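PDB 4H89: GCN5-related N-acetyltransferase from Kribbella flavida, which probably transfers an acyl group, likely acetyl from acetyl-coenzyme A, to a substrate that has not been identified. Local coordinates for residues 23-27 with 38-44; 32-37 with 156-160; 61-65 with 109-113; 88-94 with 122-128. All coordinates share one frame; numbering follows the deposited sequence. Where two conformers were deposited one is given.

Interaction 1 (23-27 with 38-44)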
loop_
_atom_site.group_PDB
_atom_site.type_symbol
_atom_site.label_atom_id
_atom_site.label_comp_id
_atom_site.label_asym_id
_atom_site.label_seq_id
_atom_site.Cartn_x
_atom_site.Cartn_y
_atom_site.Cartn_z
ATOM N N LEU A 23 -17.383 12.389 7.356
ATOM C CA LEU A 23 -17.970 11.538 6.297
ATOM C C LEU A 23 -18.216 12.280 4.973
ATOM O O LEU A 23 -17.808 11.791 3.937
ATOM C CB LEU A 23 -19.238 10.839 6.835
ATOM C CG LEU A 23 -20.041 10.043 5.805
ATOM C CD1 LEU A 23 -19.264 8.877 5.238
ATOM C CD2 LEU A 23 -21.321 9.534 6.466
ATOM N N PRO A 24 -18.860 13.461 5.006
ATOM C CA PRO A 24 -19.035 14.147 3.712
ATOM C C PRO A 24 -17.759 14.512 3.015
ATOM O O PRO A 24 -17.761 14.605 1.780
ATOM C CB PRO A 24 -19.905 15.372 4.046
ATOM C CG PRO A 24 -20.063 15.413 5.524
ATOM C CD PRO A 24 -19.543 14.144 6.118
ATOM N N PHE A 25 -16.661 14.746 3.745
ATOM C CA PHE A 25 -15.382 15.010 3.064
ATOM C C PHE A 25 -14.941 13.839 2.261
ATOM O O PHE A 25 -14.447 13.979 1.163
ATOM C CB PHE A 25 -14.206 15.283 4.025
ATOM C CG PHE A 25 -14.442 16.337 5.055
ATOM C CD1 PHE A 25 -15.422 17.290 4.900
ATOM C CD2 PHE A 25 -13.632 16.350 6.201
ATOM C CE1 PHE A 25 -15.642 18.239 5.869
ATOM C CE2 PHE A 25 -13.866 17.288 7.190
ATOM C CZ PHE A 25 -14.852 18.251 7.007
ATOM N N PHE A 26 -15.043 12.665 2.878
ATOM C CA PHE A 26 -14.706 11.425 2.219
ATOM C C PHE A 26 -15.510 11.264 0.948
ATOM O O PHE A 26 -14.984 10.965 -0.129
ATOM C CB PHE A 26 -14.847 10.228 3.182
ATOM C CG PHE A 26 -14.644 8.924 2.507
ATOM C CD1 PHE A 26 -13.372 8.494 2.175
ATOM C CD2 PHE A 26 -15.690 8.133 2.142
ATOM C CE1 PHE A 26 -13.164 7.291 1.542
ATOM C CE2 PHE A 26 -15.478 6.936 1.458
ATOM C CZ PHE A 26 -14.221 6.514 1.172
ATOM N N ARG A 27 -16.826 11.408 1.065
ATOM C CA ARG A 27 -17.694 11.310 -0.110
ATOM C C ARG A 27 -17.322 12.302 -1.211
ATOM O O ARG A 27 -17.310 11.898 -2.392
ATOM C CB ARG A 27 -19.156 11.431 0.275
ATOM C CG ARG A 27 -19.653 10.340 1.189
ATOM C CD ARG A 27 -19.543 8.939 0.611
ATOM N NE ARG A 27 -20.125 7.982 1.528
ATOM C CZ ARG A 27 -19.904 6.682 1.479
ATOM N NH1 ARG A 27 -19.081 6.142 0.616
ATOM N NH2 ARG A 27 -20.460 5.895 2.377
ATOM N N TYR A 38 -10.127 5.252 -3.967
ATOM C CA TYR A 38 -10.934 4.468 -3.029
ATOM C C TYR A 38 -11.966 3.662 -3.774
ATOM O O TYR A 38 -12.337 3.989 -4.911
ATOM C CB TYR A 38 -11.689 5.403 -2.103
ATOM C CG TYR A 38 -10.863 6.066 -1.053
ATOM C CD1 TYR A 38 -10.361 5.340 0.012
ATOM C CD2 TYR A 38 -10.637 7.448 -1.086
ATOM C CE1 TYR A 38 -9.617 5.965 1.014
ATOM C CE2 TYR A 38 -9.908 8.081 -0.091
ATOM C CZ TYR A 38 -9.390 7.330 0.949
ATOM O OH TYR A 38 -8.671 7.963 1.935
ATOM N N ASP A 39 -12.407 2.568 -3.152
ATOM C CA ASP A 39 -13.623 1.884 -3.609
ATOM C C ASP A 39 -14.740 2.886 -3.531
ATOM O O ASP A 39 -14.924 3.499 -2.507
ATOM C CB ASP A 39 -13.896 0.692 -2.711
ATOM C CG ASP A 39 -15.173 -0.149 -3.084
ATOM O OD1 ASP A 39 -16.163 0.314 -3.689
ATOM O OD2 ASP A 39 -15.167 -1.341 -2.682
ATOM N N PRO A 40 -15.507 3.017 -4.621
ATOM C CA PRO A 40 -16.571 4.009 -4.696
ATOM C C PRO A 40 -17.839 3.685 -3.917
ATOM O O PRO A 40 -18.701 4.554 -3.736
ATOM C CB PRO A 40 -16.856 4.076 -6.201
ATOM C CG PRO A 40 -16.497 2.715 -6.704
ATOM C CD PRO A 40 -15.301 2.321 -5.914
ATOM N N GLU A 41 -17.941 2.454 -3.440
ATOM C CA GLU A 41 -19.183 2.007 -2.832
ATOM C C GLU A 41 -19.025 1.526 -1.379
ATOM O O GLU A 41 -19.790 0.700 -0.919
ATOM C CB GLU A 41 -19.836 0.926 -3.701
ATOM C CG GLU A 41 -20.352 1.440 -5.051
ATOM C CD GLU A 41 -21.132 0.380 -5.798
ATOM O OE1 GLU A 41 -20.514 -0.634 -6.245
ATOM O OE2 GLU A 41 -22.364 0.602 -5.951
ATOM N N LEU A 42 -18.074 2.082 -0.641
ATOM C CA LEU A 42 -17.960 1.757 0.769
ATOM C C LEU A 42 -19.158 2.226 1.544
ATOM O O LEU A 42 -19.686 3.302 1.317
ATOM C CB LEU A 42 -16.709 2.401 1.375
ATOM C CG LEU A 42 -15.350 1.942 0.861
ATOM C CD1 LEU A 42 -14.275 2.627 1.646
ATOM C CD2 LEU A 42 -15.168 0.441 0.965
ATOM N N THR A 43 -19.575 1.412 2.513
ATOM C CA THR A 43 -20.611 1.891 3.425
ATOM C C THR A 43 -20.066 3.017 4.283
ATOM O O THR A 43 -18.836 3.136 4.466
ATOM C CB THR A 43 -21.163 0.776 4.332
ATOM O OG1 THR A 43 -20.200 0.426 5.297
ATOM C CG2 THR A 43 -21.600 -0.459 3.564
ATOM N N ASP A 44 -20.959 3.764 4.917
ATOM C CA ASP A 44 -20.540 4.781 5.859
ATOM C C ASP A 44 -19.652 4.158 6.958
ATOM O O ASP A 44 -18.643 4.758 7.388
ATOM C CB ASP A 44 -21.744 5.433 6.540
ATOM C CG ASP A 44 -22.590 6.314 5.625
ATOM O OD1 ASP A 44 -22.225 6.606 4.481
ATOM O OD2 ASP A 44 -23.674 6.744 6.120
HETATM O O HOH W 1 -18.375 7.015 -2.051
HETATM O O HOH W 2 -22.492 8.928 2.905
#
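The ring of F26 meets the ring of Y38 in a T-shaped (edge-to-face) pair. F26 CE1 stands 3.5 Å above the plane of the Y38 ring, over its centre, and the two planes are turned 70° apart. F26 is directed there by its first torsion, with CG anti to the backbone N (chi1 174°). The next ring atom serves another partner: F26 CZ lies 3.9 Å from L42 CD1, the two side chains meeting roughly at right angles. A polar cluster lies beside this apolar patch. R27 reaches end-on for a single atom, placing NH1 3.0 Å and NH2 2.9 Å from L42 O, both from the same face of that carbonyl. R27 NH2 also gives a nearly straight bond of 2.8 Å (167°) to D44 OD1, a salt bridge; OD1 lies in the guanidinium plane and uses its anti lone pair, although the carboxylate itself is turned well out of that plane. The segments belong to the first helix of the GNAT fold, 19-32, and to the link leading into helix 44-51. In that link D39 to L42 form a type I turn, D39 OD1 closes an Asx turn on E41 N, and T43 is the N-cap of the second helix. Water carries the arginine further: one molecule joins R27 NH1 to P40 O, another joins R27 NE to D44 OD1, so all three guanidinium nitrogens are engaged. L23 lies across the same carboxylate, its CD2 3.6 Å from D44 CG. F26 and Y38 also both touch M95 of strand 89-96.

Interaction 2 (32-37 with 156-160)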
loop_
_atom_site.group_PDB
_atom_site.type_symbol
_atom_site.label_atom_id
_atom_site.label_comp_id
_atom_site.label_asym_id
_atom_site.label_seq_id
_atom_site.Cartn_x
_atom_site.Cartn_y
_atom_site.Cartn_z
ATOM N N ALA A 32 -15.152 13.396 -6.603
ATOM C CA ALA A 32 -14.331 14.241 -7.470
ATOM C C ALA A 32 -13.331 13.385 -8.229
ATOM O O ALA A 32 -13.073 13.620 -9.417
ATOM C CB ALA A 32 -13.647 15.333 -6.654
ATOM N N GLY A 33 -12.786 12.368 -7.581
ATOM C CA GLY A 33 -11.909 11.413 -8.267
ATOM C C GLY A 33 -10.577 12.020 -8.700
ATOM O O GLY A 33 -9.979 11.566 -9.672
ATOM N N GLU A 34 -10.116 13.052 -8.000
ATOM C CA GLU A 34 -8.940 13.779 -8.409
ATOM C C GLU A 34 -7.704 13.564 -7.527
ATOM O O GLU A 34 -6.614 13.924 -7.937
ATOM C CB GLU A 34 -9.271 15.282 -8.494
ATOM C CG GLU A 34 -10.281 15.558 -9.608
ATOM C CD GLU A 34 -10.791 16.978 -9.671
ATOM O OE1 GLU A 34 -10.966 17.629 -8.626
ATOM O OE2 GLU A 34 -11.041 17.434 -10.808
ATOM N N THR A 35 -7.843 12.963 -6.322
ATOM C CA THR A 35 -6.775 12.967 -5.329
ATOM C C THR A 35 -6.399 11.652 -4.643
ATOM O O THR A 35 -5.285 11.518 -4.171
ATOM C CB THR A 35 -7.038 13.992 -4.250
ATOM O OG1 THR A 35 -8.198 13.615 -3.553
ATOM C CG2 THR A 35 -7.217 15.394 -4.861
ATOM N N TYR A 36 -7.314 10.711 -4.537
ATOM C CA TYR A 36 -7.077 9.461 -3.785
ATOM C C TYR A 36 -7.913 8.377 -4.510
ATOM O O TYR A 36 -8.983 8.665 -5.037
ATOM C CB TYR A 36 -7.535 9.584 -2.303
ATOM C CG TYR A 36 -6.622 10.309 -1.249
ATOM C CD1 TYR A 36 -5.414 9.766 -0.824
ATOM C CD2 TYR A 36 -7.027 11.504 -0.633
ATOM C CE1 TYR A 36 -4.610 10.409 0.144
ATOM C CE2 TYR A 36 -6.247 12.139 0.344
ATOM C CZ TYR A 36 -5.013 11.606 0.732
ATOM O OH TYR A 36 -4.206 12.257 1.725
ATOM N N ALA A 37 -7.402 7.157 -4.595
ATOM C CA ALA A 37 -8.122 6.003 -5.131
ATOM C C ALA A 37 -8.798 5.206 -4.003
ATOM O O ALA A 37 -8.128 4.541 -3.222
ATOM C CB ALA A 37 -7.166 5.103 -5.909
ATOM N N PHE A 156 -2.959 6.466 -12.344
ATOM C CA PHE A 156 -4.211 7.001 -11.805
ATOM C C PHE A 156 -4.976 7.628 -12.948
ATOM O O PHE A 156 -4.423 8.445 -13.673
ATOM C CB PHE A 156 -3.885 8.080 -10.742
ATOM C CG PHE A 156 -5.094 8.647 -10.024
ATOM C CD1 PHE A 156 -5.783 9.733 -10.551
ATOM C CD2 PHE A 156 -5.530 8.124 -8.827
ATOM C CE1 PHE A 156 -6.860 10.249 -9.864
ATOM C CE2 PHE A 156 -6.590 8.650 -8.139
ATOM C CZ PHE A 156 -7.259 9.710 -8.658
ATOM N N HIS A 157 -6.240 7.244 -13.151
ATOM C CA HIS A 157 -7.086 7.862 -14.203
ATOM C C HIS A 157 -7.791 9.097 -13.651
ATOM O O HIS A 157 -8.642 9.015 -12.785
ATOM C CB HIS A 157 -8.109 6.878 -14.760
ATOM C CG HIS A 157 -8.797 7.449 -15.954
ATOM N ND1 HIS A 157 -9.992 8.113 -15.887
ATOM C CD2 HIS A 157 -8.381 7.555 -17.228
ATOM C CE1 HIS A 157 -10.284 8.621 -17.072
ATOM N NE2 HIS A 157 -9.334 8.275 -17.917
ATOM N N HIS A 158 -7.366 10.267 -14.102
ATOM C CA HIS A 158 -7.901 11.527 -13.681
ATOM C C HIS A 158 -9.034 11.906 -14.640
ATOM O O HIS A 158 -8.884 11.734 -15.846
ATOM C CB HIS A 158 -6.770 12.557 -13.715
ATOM C CG HIS A 158 -7.126 13.889 -13.147
ATOM N ND1 HIS A 158 -7.917 14.803 -13.803
ATOM C CD2 HIS A 158 -6.799 14.459 -11.960
ATOM C CE1 HIS A 158 -8.075 15.867 -13.036
ATOM N NE2 HIS A 158 -7.400 15.692 -11.907
ATOM N N PRO A 159 -10.125 12.446 -14.115
ATOM C CA PRO A 159 -11.270 12.733 -14.992
ATOM C C PRO A 159 -11.064 13.791 -16.086
ATOM O O PRO A 159 -11.827 13.812 -17.079
ATOM C CB PRO A 159 -12.367 13.169 -14.007
ATOM C CG PRO A 159 -11.869 12.959 -12.649
ATOM C CD PRO A 159 -10.413 12.740 -12.702
ATOM N N THR A 160 -10.081 14.664 -15.916
ATOM C CA THR A 160 -9.760 15.655 -16.921
ATOM C C THR A 160 -8.415 15.350 -17.616
ATOM O O THR A 160 -8.287 15.512 -18.822
ATOM C CB THR A 160 -9.642 17.070 -16.267
ATOM O OG1 THR A 160 -10.832 17.368 -15.548
ATOM C CG2 THR A 160 -9.351 18.121 -17.283
HETATM O O HOH W 3 -10.774 9.551 -11.143
HETATM O O HOH W 4 -11.510 16.558 -13.115
#
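F156, P159 and H158 meet the loop 33-37 in a surface contact of van der Waals touches and water bridges, joining the end of the first helix, 19-32, to the connection between strands 147-155 and 164-172. The F156 ring enters edge-on: its CE1 is 3.4 Å from G33 O, and its CE2 lies 4.2 Å from A37 CB. F156 CG stands anti to its backbone N (chi1 -176°), which carries the ring toward the loop. P159 approaches the same carbonyl, with CD 3.3 Å from G33 O, while G33, the first residue after the helix, has positive phi. Beyond it, E34 CG lies 3.7 Å from H158 NE2, carboxylate and ring planes only 22° apart. H158 ND1 accepts from T160 N and from H161 N, which together help to hold the ring's rotation. The second subunit also packs here, P85 of that subunit on F156 and G86 of it on A37. Direct polar bonds between the segments are missing; instead one water donates to both G33 O (2.6 Å) and H157 O (2.7 Å), and a second links E34 OE2 with T160 OG1. So polar atoms meet through solvent, not by direct bonds.

Interaction 3 (61-65 with 109-113)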
loop_
_atom_site.group_PDB
_atom_site.type_symbol
_atom_site.label_atom_id
_atom_site.label_comp_id
_atom_site.label_asym_id
_atom_site.label_seq_id
_atom_site.Cartn_x
_atom_site.Cartn_y
_atom_site.Cartn_z
ATOM N N ARG A 61 -3.415 7.339 15.004
ATOM C CA ARG A 61 -4.152 8.474 15.529
ATOM C C ARG A 61 -4.996 9.080 14.437
ATOM O O ARG A 61 -4.621 9.009 13.266
ATOM C CB ARG A 61 -3.157 9.496 16.111
ATOM C CG ARG A 61 -3.727 10.829 16.616
ATOM C CD ARG A 61 -2.608 11.561 17.357
ATOM N NE ARG A 61 -3.012 12.876 17.824
ATOM C CZ ARG A 61 -2.570 14.030 17.349
ATOM N NH1 ARG A 61 -1.718 14.061 16.354
ATOM N NH2 ARG A 61 -3.019 15.119 17.888
ATOM N N THR A 62 -6.139 9.645 14.833
ATOM C CA THR A 62 -6.967 10.446 13.915
ATOM C C THR A 62 -7.189 11.782 14.562
ATOM O O THR A 62 -7.495 11.863 15.757
ATOM C CB THR A 62 -8.280 9.733 13.628
ATOM O OG1 THR A 62 -8.008 8.421 13.142
ATOM C CG2 THR A 62 -9.162 10.504 12.646
ATOM N N THR A 63 -7.042 12.844 13.769
ATOM C CA THR A 63 -7.231 14.209 14.218
ATOM C C THR A 63 -8.299 14.919 13.412
ATOM O O THR A 63 -8.639 14.475 12.311
ATOM C CB THR A 63 -5.947 15.027 14.087
ATOM O OG1 THR A 63 -5.568 15.077 12.721
ATOM C CG2 THR A 63 -4.835 14.405 14.908
ATOM N N VAL A 64 -8.772 16.015 13.988
ATOM C CA VAL A 64 -9.603 16.983 13.256
ATOM C C VAL A 64 -8.973 18.352 13.386
ATOM O O VAL A 64 -8.344 18.668 14.410
ATOM C CB VAL A 64 -11.076 17.027 13.693
ATOM C CG1 VAL A 64 -11.806 15.796 13.240
ATOM C CG2 VAL A 64 -11.194 17.248 15.191
ATOM N N ALA A 65 -9.190 19.173 12.362
ATOM C CA ALA A 65 -8.922 20.609 12.434
ATOM C C ALA A 65 -10.296 21.269 12.640
ATOM O O ALA A 65 -11.242 20.985 11.895
ATOM C CB ALA A 65 -8.356 21.083 11.143
ATOM N N LEU A 109 -2.754 20.325 9.650
ATOM C CA LEU A 109 -2.924 18.885 9.881
ATOM C C LEU A 109 -1.611 18.150 9.649
ATOM O O LEU A 109 -1.282 17.240 10.422
ATOM C CB LEU A 109 -4.031 18.338 8.979
ATOM C CG LEU A 109 -5.464 18.695 9.287
ATOM C CD1 LEU A 109 -6.335 18.333 8.088
ATOM C CD2 LEU A 109 -5.909 17.963 10.532
ATOM N N CYS A 110 -0.900 18.475 8.586
ATOM C CA CYS A 110 0.325 17.744 8.297
ATOM C C CYS A 110 1.436 18.091 9.272
ATOM O O CYS A 110 2.182 17.202 9.665
ATOM C CB CYS A 110 0.758 17.998 6.858
ATOM S SG CYS A 110 2.104 16.907 6.308
ATOM N N GLN A 111 1.576 19.349 9.647
ATOM C CA GLN A 111 2.578 19.683 10.648
ATOM C C GLN A 111 2.308 18.955 11.962
ATOM O O GLN A 111 3.212 18.446 12.610
ATOM C CB GLN A 111 2.652 21.181 10.884
ATOM C CG GLN A 111 3.770 21.581 11.840
ATOM C CD GLN A 111 5.144 21.221 11.286
ATOM O OE1 GLN A 111 5.460 21.619 10.189
ATOM N NE2 GLN A 111 5.886 20.365 11.975
ATOM N N ASP A 112 1.052 18.932 12.372
ATOM C CA ASP A 112 0.669 18.216 13.581
ATOM C C ASP A 112 1.027 16.723 13.456
ATOM O O ASP A 112 1.510 16.108 14.403
ATOM C CB ASP A 112 -0.825 18.396 13.881
ATOM C CG ASP A 112 -1.247 17.597 15.084
ATOM O OD1 ASP A 112 -1.078 18.080 16.233
ATOM O OD2 ASP A 112 -1.716 16.475 14.841
HETATM N N MSE A 113 0.788 16.148 12.286
HETATM C CA MSE A 113 1.131 14.748 12.033
HETATM C C MSE A 113 2.655 14.519 12.112
HETATM O O MSE A 113 3.097 13.524 12.719
HETATM C CB MSE A 113 0.544 14.348 10.666
HETATM C CG MSE A 113 0.793 12.901 10.256
HETATM SE SE MSE A 113 2.464 12.609 9.388
HETATM C CE MSE A 113 2.669 10.878 9.962
HETATM O O HOH W 5 -2.852 18.122 18.212
HETATM O O HOH W 6 -2.894 15.908 12.395
#
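D112 OD2 is gripped by R61 NH1 at 2.8 Å and by a water whose oxygen also lies 2.8 Å from it. The arginine bond is part of a salt bridge and is somewhat bent (147° at the hydrogen); it meets OD2 on the syn side, a little out of the carboxylate plane. D112 CG is anti to the backbone N (chi1 177°), R61 stretches out in an extended chain from CG to NE, and the two side chains cross at about a right angle. The bridging water is held on three sides: it accepts from T63 OG1 at 2.8 Å and donates to L109 O at 2.9 Å as well as to OD2, tying the strand hydroxyl to a helix carbonyl. A second water links R61 NH2 to D112 OD1, so each carboxylate oxygen is reached from the guanidinium, directly or through solvent. T63 CG2 lies 3.3 Å above the guanidinium plane of R61, over its centre. Further along, L109 CD2 lies 3.6 Å from T63 OG1, and its apolar partner is A65 CB at 4.0 Å. R61 NE has a further charged partner, D13, on the neighbouring strand. The axis of helix segment 109-113 passes 9.7 Å from that of strand 61-65, at 145° between their directions, while V11 of strand 10-13 touches T63, L109 and D112, and L109 and C110 lean on F94 of strand 89-96.

Interaction 4 (88-94 with 122-128)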
loop_
_atom_site.group_PDB
_atom_site.type_symbol
_atom_site.label_atom_id
_atom_site.label_comp_id
_atom_site.label_asym_id
_atom_site.label_seq_id
_atom_site.Cartn_x
_atom_site.Cartn_y
_atom_site.Cartn_z
ATOM N N HIS A 88 8.530 1.310 11.496
ATOM C CA HIS A 88 9.215 2.527 11.864
ATOM C C HIS A 88 9.018 3.677 10.865
ATOM O O HIS A 88 9.487 4.786 11.102
ATOM C CB HIS A 88 10.721 2.254 12.026
ATOM C CG HIS A 88 11.342 1.708 10.805
ATOM N ND1 HIS A 88 11.138 0.411 10.394
ATOM C CD2 HIS A 88 12.067 2.311 9.846
ATOM C CE1 HIS A 88 11.750 0.219 9.243
ATOM N NE2 HIS A 88 12.323 1.368 8.892
ATOM N N VAL A 89 8.287 3.388 9.784
ATOM C CA VAL A 89 7.931 4.408 8.824
ATOM C C VAL A 89 6.419 4.666 8.992
ATOM O O VAL A 89 5.631 3.735 8.861
ATOM C CB VAL A 89 8.222 3.960 7.385
ATOM C CG1 VAL A 89 7.867 5.058 6.405
ATOM C CG2 VAL A 89 9.672 3.562 7.203
ATOM N N ALA A 90 6.053 5.912 9.284
ATOM C CA ALA A 90 4.652 6.298 9.402
ATOM C C ALA A 90 4.105 6.670 8.038
ATOM O O ALA A 90 4.840 6.920 7.097
ATOM C CB ALA A 90 4.579 7.532 10.298
ATOM N N SER A 91 2.779 6.710 7.962
ATOM C CA SER A 91 2.096 7.345 6.827
ATOM C C SER A 91 0.878 8.041 7.345
ATOM O O SER A 91 0.564 7.999 8.538
ATOM C CB SER A 91 1.739 6.279 5.817
ATOM O OG SER A 91 1.223 6.852 4.602
ATOM N N ALA A 92 0.205 8.743 6.449
ATOM C CA ALA A 92 -0.953 9.494 6.815
ATOM C C ALA A 92 -1.756 9.818 5.580
ATOM O O ALA A 92 -1.262 9.784 4.452
ATOM C CB ALA A 92 -0.542 10.793 7.509
ATOM N N SER A 93 -3.016 10.146 5.826
ATOM C CA SER A 93 -3.951 10.673 4.847
ATOM C C SER A 93 -4.643 11.912 5.398
ATOM O O SER A 93 -4.800 12.042 6.593
ATOM C CB SER A 93 -5.025 9.609 4.531
ATOM O OG SER A 93 -4.449 8.425 4.018
ATOM N N PHE A 94 -5.040 12.797 4.473
ATOM C CA PHE A 94 -5.617 14.090 4.816
ATOM C C PHE A 94 -6.864 14.365 4.014
ATOM O O PHE A 94 -6.909 14.065 2.814
ATOM C CB PHE A 94 -4.599 15.225 4.539
ATOM C CG PHE A 94 -3.314 15.025 5.272
ATOM C CD1 PHE A 94 -3.165 15.491 6.560
ATOM C CD2 PHE A 94 -2.272 14.298 4.720
ATOM C CE1 PHE A 94 -2.008 15.227 7.284
ATOM C CE2 PHE A 94 -1.119 14.035 5.445
ATOM C CZ PHE A 94 -0.964 14.530 6.706
ATOM N N PHE A 122 8.853 7.420 15.315
ATOM C CA PHE A 122 9.043 6.958 13.952
ATOM C C PHE A 122 10.347 7.543 13.414
ATOM O O PHE A 122 10.807 8.614 13.831
ATOM C CB PHE A 122 7.849 7.383 13.081
ATOM C CG PHE A 122 6.554 6.631 13.356
ATOM C CD1 PHE A 122 6.295 5.427 12.766
ATOM C CD2 PHE A 122 5.645 7.142 14.240
ATOM C CE1 PHE A 122 5.089 4.764 12.951
ATOM C CE2 PHE A 122 4.410 6.516 14.420
ATOM C CZ PHE A 122 4.141 5.303 13.808
ATOM N N ARG A 123 10.893 6.862 12.414
ATOM C CA ARG A 123 12.135 7.269 11.744
ATOM C C ARG A 123 11.914 8.018 10.421
ATOM O O ARG A 123 12.819 8.673 9.930
ATOM C CB ARG A 123 13.008 6.071 11.466
ATOM C CG ARG A 123 13.647 5.535 12.706
ATOM C CD ARG A 123 14.358 4.216 12.481
ATOM N NE ARG A 123 15.421 3.966 13.453
ATOM C CZ ARG A 123 15.221 3.561 14.702
ATOM N NH1 ARG A 123 16.277 3.283 15.396
ATOM N NH2 ARG A 123 13.990 3.418 15.274
ATOM N N ALA A 124 10.704 7.950 9.866
ATOM C CA ALA A 124 10.384 8.563 8.589
ATOM C C ALA A 124 8.881 8.521 8.400
ATOM O O ALA A 124 8.177 7.878 9.148
ATOM C CB ALA A 124 11.091 7.831 7.465
ATOM N N ILE A 125 8.464 9.240 7.370
ATOM C CA ILE A 125 7.080 9.259 6.908
ATOM C C ILE A 125 7.073 9.031 5.398
ATOM O O ILE A 125 7.885 9.582 4.676
ATOM C CB ILE A 125 6.391 10.604 7.175
ATOM C CG1 ILE A 125 6.544 11.033 8.626
ATOM C CG2 ILE A 125 4.905 10.542 6.843
ATOM C CD1 ILE A 125 6.228 12.495 8.910
ATOM N N GLN A 126 6.145 8.216 4.927
ATOM C CA GLN A 126 6.014 7.910 3.511
ATOM C C GLN A 126 4.562 8.116 3.099
ATOM O O GLN A 126 3.649 7.669 3.802
ATOM C CB GLN A 126 6.412 6.445 3.288
ATOM C CG GLN A 126 6.283 5.930 1.883
ATOM C CD GLN A 126 6.841 4.560 1.723
ATOM O OE1 GLN A 126 7.779 4.141 2.451
ATOM N NE2 GLN A 126 6.322 3.843 0.751
ATOM N N PHE A 127 4.357 8.758 1.943
ATOM C CA PHE A 127 3.043 8.803 1.276
ATOM C C PHE A 127 3.177 7.919 0.035
ATOM O O PHE A 127 4.001 8.187 -0.828
ATOM C CB PHE A 127 2.654 10.249 0.876
ATOM C CG PHE A 127 2.524 11.192 2.023
ATOM C CD1 PHE A 127 2.283 10.762 3.346
ATOM C CD2 PHE A 127 2.706 12.540 1.817
ATOM C CE1 PHE A 127 2.122 11.682 4.388
ATOM C CE2 PHE A 127 2.538 13.471 2.813
ATOM C CZ PHE A 127 2.270 13.049 4.122
ATOM N N ASN A 128 2.356 6.872 -0.044
ATOM C CA ASN A 128 2.522 5.879 -1.073
ATOM C C ASN A 128 2.081 6.311 -2.450
ATOM O O ASN A 128 2.564 5.770 -3.443
ATOM C CB ASN A 128 1.763 4.626 -0.662
ATOM C CG ASN A 128 2.215 4.164 0.672
ATOM O OD1 ASN A 128 3.411 3.857 0.824
ATOM N ND2 ASN A 128 1.326 4.287 1.702
HETATM O O HOH W 7 -0.111 7.300 1.896
#
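F122 reaches across to H88 and the start of strand 89-96: its CB is 3.7 Å from H88 O, CD1 is 3.5 Å from A90 N, and the ring then turns one face to A90 CB. That methyl sits 3.7 Å from the ring centroid, 14° off the normal, in a CH-pi contact with CD1 and CG nearest and CE1, CD2 and CZ farther. CG lies anti to the carbonyl carbon (chi1 -72°), which brings the ring here. Beside it the strands pair in parallel: A90 N bonds to A124 O at 2.9 Å and Q126 N to A90 O at 2.8 Å. This is the beta-alpha-beta crossover through helix 105-119, and beyond it the strands splay, the axes of segments 89-94 and 124-127 being 43° apart, into the V-shaped opening that in the GNAT family receives acetyl-coenzyme A. S91 marks the parting: its OG donates to Q126 O at 2.7 Å in place of a backbone bond, and a water carries it on to N128 N. A92 N, already 4.5 Å from Q126 O, is buried without a partner. Past this point F94 and F127 cross at about a right angle, F94 CE2 3.8 Å from F127 CZ.

Interactions 3 and 4 are buried and share one neighbourhood: helix 105-119 carries half of interaction 3 and is the crossover that connects the two strands of interaction 4, with C110 and M113 touching F94, A92 and I125. Interactions 1 and 2 lie at the surface; each uses part of the link between helices 19-32 and 44-51, against helix 19-32 in one and 156-160 in the other. The chemistry differs: an arginine and an aromatic pair in interaction 1, solvent bridges in interaction 2, a salt bridge supplemented by waters in interaction 3, backbone pairing in interaction 4. Y36 OH of interaction 2 probably bonds to F94 N of interaction 4, and both contacts also touch the second subunit.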